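Side-chain contacts in cellulase CEL9M (Clostridium cellulolyticum, PDB 1IA6), which probably cuts internal beta-1,4-glucosidic linkages in cellulose and related beta-glucans: residues Y54-D59 with G64-Y69; A183-Y188 with S227-D232. All blocks are in the same frame, centred on the assembly; numbering follows the deposited sequence.

Overall arrangement
Both contacts lie in a catalytic module of glycoside hydrolase family 9, whose core is an (alpha/alpha)6 barrel, and they sit at different depths in it. Contact 1 is buried, its centre about 8 Å from that of the chain, and holds a loop against the first turn of helix 64-80; it includes a zinc ligand, and the side chain of Asp56 lies about 7 Å from that of Glu410, a predicted active-site residue. Contact 2 joins helices 174-193 and 228-236 farther out, its centre about 22 Å from that of the chain, with the Tyr188 side chain about 13 Å from the calcium ion. The centres of contact 1 and contact 2 are 24 Å apart, and the two do not touch.

Contact 1 of 2, residues Y54-D59 with G64-Y69; sequences YHDAGD and GLPQGY. With ZN (zinc ion), chain C.
Tyr54 and Asp56, in an irregular stretch of loop, run past the first turn of helix 64-80, with CA of Asp56 7.0 Å from CA of Gln67. Gln67 makes the main link by pairing both ends of its amide with the backbone N-H and carbonyl of Tyr54. Gln67 OE1 accepts from Tyr54 N at 2.8 Å, on a lone pair in the carbonyl plane (N-H...O angle 155°). Gln67 NE2 gives a straighter bond of 3.0 Å to Tyr54 O (165°). A bend at chi2 (96°) turns the amide across to the loop, and the two bonds fix which end is oxygen. Gln67 OE1 also lies at the edge of the Tyr54 ring, 3.9 Å from Tyr54 CD1. The ring itself reaches elsewhere: Tyr54 OH is hydrogen-bonded to Gln97 O, and Phe101 of helix 91-107 meets the ring.

The sequence 56-59 is the Asp-Ala-Gly-Asp motif of glycoside hydrolase family 9, and Ala57 N is hydrogen-bonded to Asp59 OD1 within it. OD1 of Asp56 lies against the ring of Pro66 in van der Waals contact, 3.2 Å from CG of Pro66; the same oxygen accepts from a water that in turn accepts from Gln67 NE2, so the amide nitrogen holds two partners, Tyr54 O and the water. OD2 of Asp56 is bonded to Tyr204 OH. Between the two residues that meet the helix, His55 points the other way and binds the zinc ion through NE2 at 2.1 Å, completing a site with Cys22, Cys38 and His39.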
loop_
_atom_site.group_PDB
_atom_site.type_symbol
_atom_site.label_atom_id
_atom_site.label_comp_id
_atom_site.label_asym_id
_atom_site.label_seq_id
_atom_site.Cartn_x
_atom_site.Cartn_y
_atom_site.Cartn_z
ATOM N N TYR A 54 5.970 -6.744 -7.274
ATOM C CA TYR A 54 6.733 -5.508 -7.175
ATOM C C TYR A 54 7.851 -5.512 -6.147
ATOM O O TYR A 54 7.751 -6.157 -5.102
ATOM C CB TYR A 54 5.804 -4.345 -6.807
ATOM C CG TYR A 54 4.720 -4.018 -7.806
ATOM C CD1 TYR A 54 3.560 -4.789 -7.890
ATOM C CD2 TYR A 54 4.823 -2.892 -8.621
ATOM C CE1 TYR A 54 2.525 -4.435 -8.757
ATOM C CE2 TYR A 54 3.801 -2.534 -9.487
ATOM C CZ TYR A 54 2.654 -3.305 -9.548
ATOM O OH TYR A 54 1.628 -2.921 -10.378
ATOM N N HIS A 55 8.913 -4.769 -6.449
ATOM C CA HIS A 55 10.020 -4.604 -5.512
ATOM C C HIS A 55 9.361 -3.803 -4.391
ATOM O O HIS A 55 8.538 -2.925 -4.661
ATOM C CB HIS A 55 11.132 -3.772 -6.145
ATOM C CG HIS A 55 11.741 -4.404 -7.355
ATOM N ND1 HIS A 55 12.232 -3.666 -8.412
ATOM C CD2 HIS A 55 11.949 -5.702 -7.673
ATOM C CE1 HIS A 55 12.715 -4.483 -9.329
ATOM N NE2 HIS A 55 12.556 -5.725 -8.905
ATOM N N ASP A 56 9.735 -4.078 -3.149
ATOM C CA ASP A 56 9.121 -3.400 -2.014
ATOM C C ASP A 56 9.304 -1.890 -1.878
ATOM O O ASP A 56 8.328 -1.154 -1.741
ATOM C CB ASP A 56 9.571 -4.056 -0.705
ATOM C CG ASP A 56 8.836 -3.496 0.498
ATOM O OD1 ASP A 56 7.610 -3.696 0.575
ATOM O OD2 ASP A 56 9.476 -2.849 1.358
ATOM N N ALA A 57 10.545 -1.419 -1.895
ATOM C CA ALA A 57 10.781 0.007 -1.714
ATOM C C ALA A 57 11.898 0.498 -2.620
ATOM O O ALA A 57 11.708 0.637 -3.827
ATOM C CB ALA A 57 11.123 0.280 -0.247
ATOM N N GLY A 58 13.054 0.770 -2.027
ATOM C CA GLY A 58 14.199 1.216 -2.800
ATOM C C GLY A 58 15.066 0.004 -3.079
ATOM O O GLY A 58 16.072 0.083 -3.788
ATOM N N ASP A 59 14.662 -1.122 -2.494
ATOM C CA ASP A 59 15.355 -2.391 -2.654
ATOM C C ASP A 59 14.582 -3.275 -3.633
ATOM O O ASP A 59 13.636 -2.819 -4.273
ATOM C CB ASP A 59 15.507 -3.099 -1.302
ATOM C CG ASP A 59 14.188 -3.251 -0.565
ATOM O OD1 ASP A 59 13.141 -2.870 -1.125
ATOM O OD2 ASP A 59 14.199 -3.756 0.578
ATOM N N GLY A 64 5.910 -10.142 1.503
ATOM C CA GLY A 64 4.485 -10.439 1.487
ATOM C C GLY A 64 3.469 -9.531 2.162
ATOM O O GLY A 64 2.403 -9.277 1.590
ATOM N N LEU A 65 3.759 -9.039 3.363
ATOM C CA LEU A 65 2.772 -8.206 4.042
ATOM C C LEU A 65 2.540 -6.868 3.350
ATOM O O LEU A 65 1.401 -6.530 3.022
ATOM C CB LEU A 65 3.145 -8.007 5.518
ATOM C CG LEU A 65 2.091 -7.301 6.385
ATOM C CD1 LEU A 65 0.701 -7.882 6.126
ATOM C CD2 LEU A 65 2.465 -7.458 7.857
ATOM N N PRO A 66 3.604 -6.079 3.127
ATOM C CA PRO A 66 3.363 -4.799 2.452
ATOM C C PRO A 66 2.896 -4.983 1.006
ATOM O O PRO A 66 2.222 -4.115 0.457
ATOM C CB PRO A 66 4.713 -4.079 2.561
ATOM C CG PRO A 66 5.706 -5.195 2.704
ATOM C CD PRO A 66 4.995 -6.175 3.605
ATOM N N GLN A 67 3.254 -6.105 0.386
ATOM C CA GLN A 67 2.822 -6.357 -0.988
ATOM C C GLN A 67 1.299 -6.524 -0.987
ATOM O O GLN A 67 0.598 -5.923 -1.803
ATOM C CB GLN A 67 3.493 -7.621 -1.541
ATOM C CG GLN A 67 3.251 -7.881 -3.029
ATOM C CD GLN A 67 4.363 -7.358 -3.942
ATOM O OE1 GLN A 67 4.307 -7.535 -5.162
ATOM N NE2 GLN A 67 5.375 -6.721 -3.358
ATOM N N GLY A 68 0.794 -7.332 -0.057
ATOM C CA GLY A 68 -0.641 -7.561 0.037
ATOM C C GLY A 68 -1.409 -6.333 0.496
ATOM O O GLY A 68 -2.473 -6.014 -0.039
ATOM N N TYR A 69 -0.877 -5.650 1.502
ATOM C CA TYR A 69 -1.498 -4.432 2.024
ATOM C C TYR A 69 -1.651 -3.404 0.906
ATOM O O TYR A 69 -2.721 -2.826 0.712
ATOM C CB TYR A 69 -0.618 -3.836 3.133
ATOM C CG TYR A 69 -0.952 -2.400 3.483
ATOM C CD1 TYR A 69 -1.993 -2.101 4.357
ATOM C CD2 TYR A 69 -0.232 -1.340 2.927
ATOM C CE1 TYR A 69 -2.314 -0.780 4.672
ATOM C CE2 TYR A 69 -0.544 -0.012 3.234
ATOM C CZ TYR A 69 -1.587 0.258 4.106
ATOM O OH TYR A 69 -1.914 1.560 4.408
HETATM ZN ZN ZN C . 12.793 -7.443 -10.081
HETATM O O HOH W 1 6.704 -5.909 -0.830
#

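Contact 2 of 2, residues A183-Y188 with S227-D232; sequences AAKELY and STYITD
Tyr188 extends its CG opposite the backbone N (chi1 172°), which carries the ring out from helix 174-193 toward helix 228-236, while Tyr229 and Asp232 both set CG opposite their carbonyl carbons and send their groups back to meet it. The two helix segments themselves stay far apart, their axes 14.1 Å at closest approach and inclined by 34°, and the two tyrosines span most of the gap. They point in opposing directions and form an offset edge-to-face pair, centroids 5.6 Å apart and planes at 67°. The leading CE1 edge of Tyr229 slides past the CD2-CE2 side of Tyr188, approaching obliquely, with Tyr229 CE1 3.7 Å from Tyr188 CE2. Leu220 of helix 210-224, which lies between them in sequence in this alpha-helical barrel fold, touches both tyrosine side chains.

Beyond the ring, Tyr188 OH donates to Asp232 OD2 at 2.9 Å. The hydroxyl comes to the anti side of that oxygen, somewhat out of the carboxylate plane, and OD2 lies at the ring edge. At the hydroxyl end of Tyr229, OH stands 4.0 Å from CG of Lys185, and a water in the plane of the Tyr229 ring joins this hydroxyl to Lys185 O. Asp232 OD2 also forms a salt bridge with Lys192 from the helix that carries Tyr188; a hydroxyl and an ammonium group on one oxygen would be expected to stabilise the carboxylate as an anion.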
loop_
_atom_site.group_PDB
_atom_site.type_symbol
_atom_site.label_atom_id
_atom_site.label_comp_id
_atom_site.label_asym_id
_atom_site.label_seq_id
_atom_site.Cartn_x
_atom_site.Cartn_y
_atom_site.Cartn_z
ATOM N N ALA A 183 -9.486 -17.858 -5.189
ATOM C CA ALA A 183 -8.198 -17.855 -4.496
ATOM C C ALA A 183 -8.342 -17.116 -3.171
ATOM O O ALA A 183 -7.793 -17.537 -2.154
ATOM C CB ALA A 183 -7.129 -17.182 -5.355
ATOM N N ALA A 184 -9.092 -16.018 -3.186
ATOM C CA ALA A 184 -9.306 -15.222 -1.981
ATOM C C ALA A 184 -9.969 -16.051 -0.883
ATOM O O ALA A 184 -9.630 -15.924 0.293
ATOM C CB ALA A 184 -10.165 -14.005 -2.304
ATOM N N LYS A 185 -10.918 -16.898 -1.271
ATOM C CA LYS A 185 -11.616 -17.739 -0.306
ATOM C C LYS A 185 -10.665 -18.742 0.318
ATOM O O LYS A 185 -10.730 -19.008 1.519
ATOM C CB LYS A 185 -12.767 -18.493 -0.978
ATOM C CG LYS A 185 -13.959 -17.633 -1.342
ATOM C CD LYS A 185 -15.008 -18.464 -2.065
ATOM C CE LYS A 185 -16.229 -17.639 -2.427
ATOM N NZ LYS A 185 -17.231 -18.456 -3.177
ATOM N N GLU A 186 -9.782 -19.298 -0.503
ATOM C CA GLU A 186 -8.826 -20.291 -0.023
ATOM C C GLU A 186 -7.756 -19.701 0.888
ATOM O O GLU A 186 -7.387 -20.311 1.889
ATOM C CB GLU A 186 -8.162 -20.998 -1.204
ATOM C CG GLU A 186 -9.149 -21.650 -2.157
ATOM C CD GLU A 186 -8.463 -22.432 -3.258
ATOM O OE1 GLU A 186 -7.393 -21.988 -3.727
ATOM O OE2 GLU A 186 -9.000 -23.484 -3.664
ATOM N N LEU A 187 -7.254 -18.519 0.547
ATOM C CA LEU A 187 -6.225 -17.884 1.364
ATOM C C LEU A 187 -6.800 -17.493 2.724
ATOM O O LEU A 187 -6.126 -17.596 3.750
ATOM C CB LEU A 187 -5.661 -16.651 0.650
ATOM C CG LEU A 187 -4.917 -16.909 -0.665
ATOM C CD1 LEU A 187 -4.428 -15.584 -1.234
ATOM C CD2 LEU A 187 -3.741 -17.847 -0.436
ATOM N N TYR A 188 -8.053 -17.051 2.725
ATOM C CA TYR A 188 -8.724 -16.672 3.964
ATOM C C TYR A 188 -8.871 -17.921 4.829
ATOM O O TYR A 188 -8.612 -17.890 6.031
ATOM C CB TYR A 188 -10.105 -16.087 3.664
ATOM C CG TYR A 188 -10.945 -15.839 4.897
ATOM C CD1 TYR A 188 -10.703 -14.741 5.725
ATOM C CD2 TYR A 188 -11.982 -16.704 5.234
ATOM C CE1 TYR A 188 -11.483 -14.510 6.861
ATOM C CE2 TYR A 188 -12.766 -16.486 6.365
ATOM C CZ TYR A 188 -12.512 -15.390 7.171
ATOM O OH TYR A 188 -13.288 -15.176 8.284
ATOM N N SER A 227 -23.399 -14.238 5.307
ATOM C CA SER A 227 -23.290 -13.729 6.676
ATOM C C SER A 227 -22.241 -14.376 7.568
ATOM O O SER A 227 -21.755 -13.745 8.507
ATOM C CB SER A 227 -24.648 -13.835 7.382
ATOM O OG SER A 227 -25.602 -12.990 6.776
ATOM N N THR A 228 -21.905 -15.633 7.299
ATOM C CA THR A 228 -20.922 -16.337 8.112
ATOM C C THR A 228 -19.608 -15.576 8.207
ATOM O O THR A 228 -18.920 -15.642 9.223
ATOM C CB THR A 228 -20.633 -17.743 7.552
ATOM O OG1 THR A 228 -20.229 -17.638 6.183
ATOM C CG2 THR A 228 -21.875 -18.614 7.646
ATOM N N TYR A 229 -19.258 -14.852 7.148
ATOM C CA TYR A 229 -18.016 -14.089 7.154
ATOM C C TYR A 229 -18.053 -12.965 8.182
ATOM O O TYR A 229 -17.028 -12.624 8.773
ATOM C CB TYR A 229 -17.736 -13.516 5.764
ATOM C CG TYR A 229 -17.288 -14.562 4.769
ATOM C CD1 TYR A 229 -16.075 -15.234 4.938
ATOM C CD2 TYR A 229 -18.074 -14.887 3.666
ATOM C CE1 TYR A 229 -15.658 -16.202 4.034
ATOM C CE2 TYR A 229 -17.666 -15.856 2.752
ATOM C CZ TYR A 229 -16.456 -16.507 2.943
ATOM O OH TYR A 229 -16.038 -17.458 2.044
ATOM N N ILE A 230 -19.229 -12.383 8.398
ATOM C CA ILE A 230 -19.339 -11.302 9.373
ATOM C C ILE A 230 -19.298 -11.895 10.778
ATOM O O ILE A 230 -18.791 -11.272 11.708
ATOM C CB ILE A 230 -20.634 -10.478 9.166
ATOM C CG1 ILE A 230 -20.615 -9.831 7.776
ATOM C CG2 ILE A 230 -20.759 -9.402 10.242
ATOM C CD1 ILE A 230 -19.389 -8.954 7.491
ATOM N N THR A 231 -19.824 -13.105 10.930
ATOM C CA THR A 231 -19.792 -13.765 12.225
ATOM C C THR A 231 -18.313 -13.956 12.580
ATOM O O THR A 231 -17.911 -13.727 13.719
ATOM C CB THR A 231 -20.515 -15.133 12.176
ATOM O OG1 THR A 231 -21.895 -14.931 11.843
ATOM C CG2 THR A 231 -20.429 -15.836 13.520
ATOM N N ASP A 232 -17.507 -14.356 11.595
ATOM C CA ASP A 232 -16.069 -14.550 11.806
ATOM C C ASP A 232 -15.410 -13.217 12.146
ATOM O O ASP A 232 -14.649 -13.110 13.108
ATOM C CB ASP A 232 -15.375 -15.080 10.543
ATOM C CG ASP A 232 -15.653 -16.542 10.271
ATOM O OD1 ASP A 232 -16.198 -17.235 11.153
ATOM O OD2 ASP A 232 -15.303 -17.001 9.161
HETATM O O HOH W 2 -13.470 -18.969 2.732
#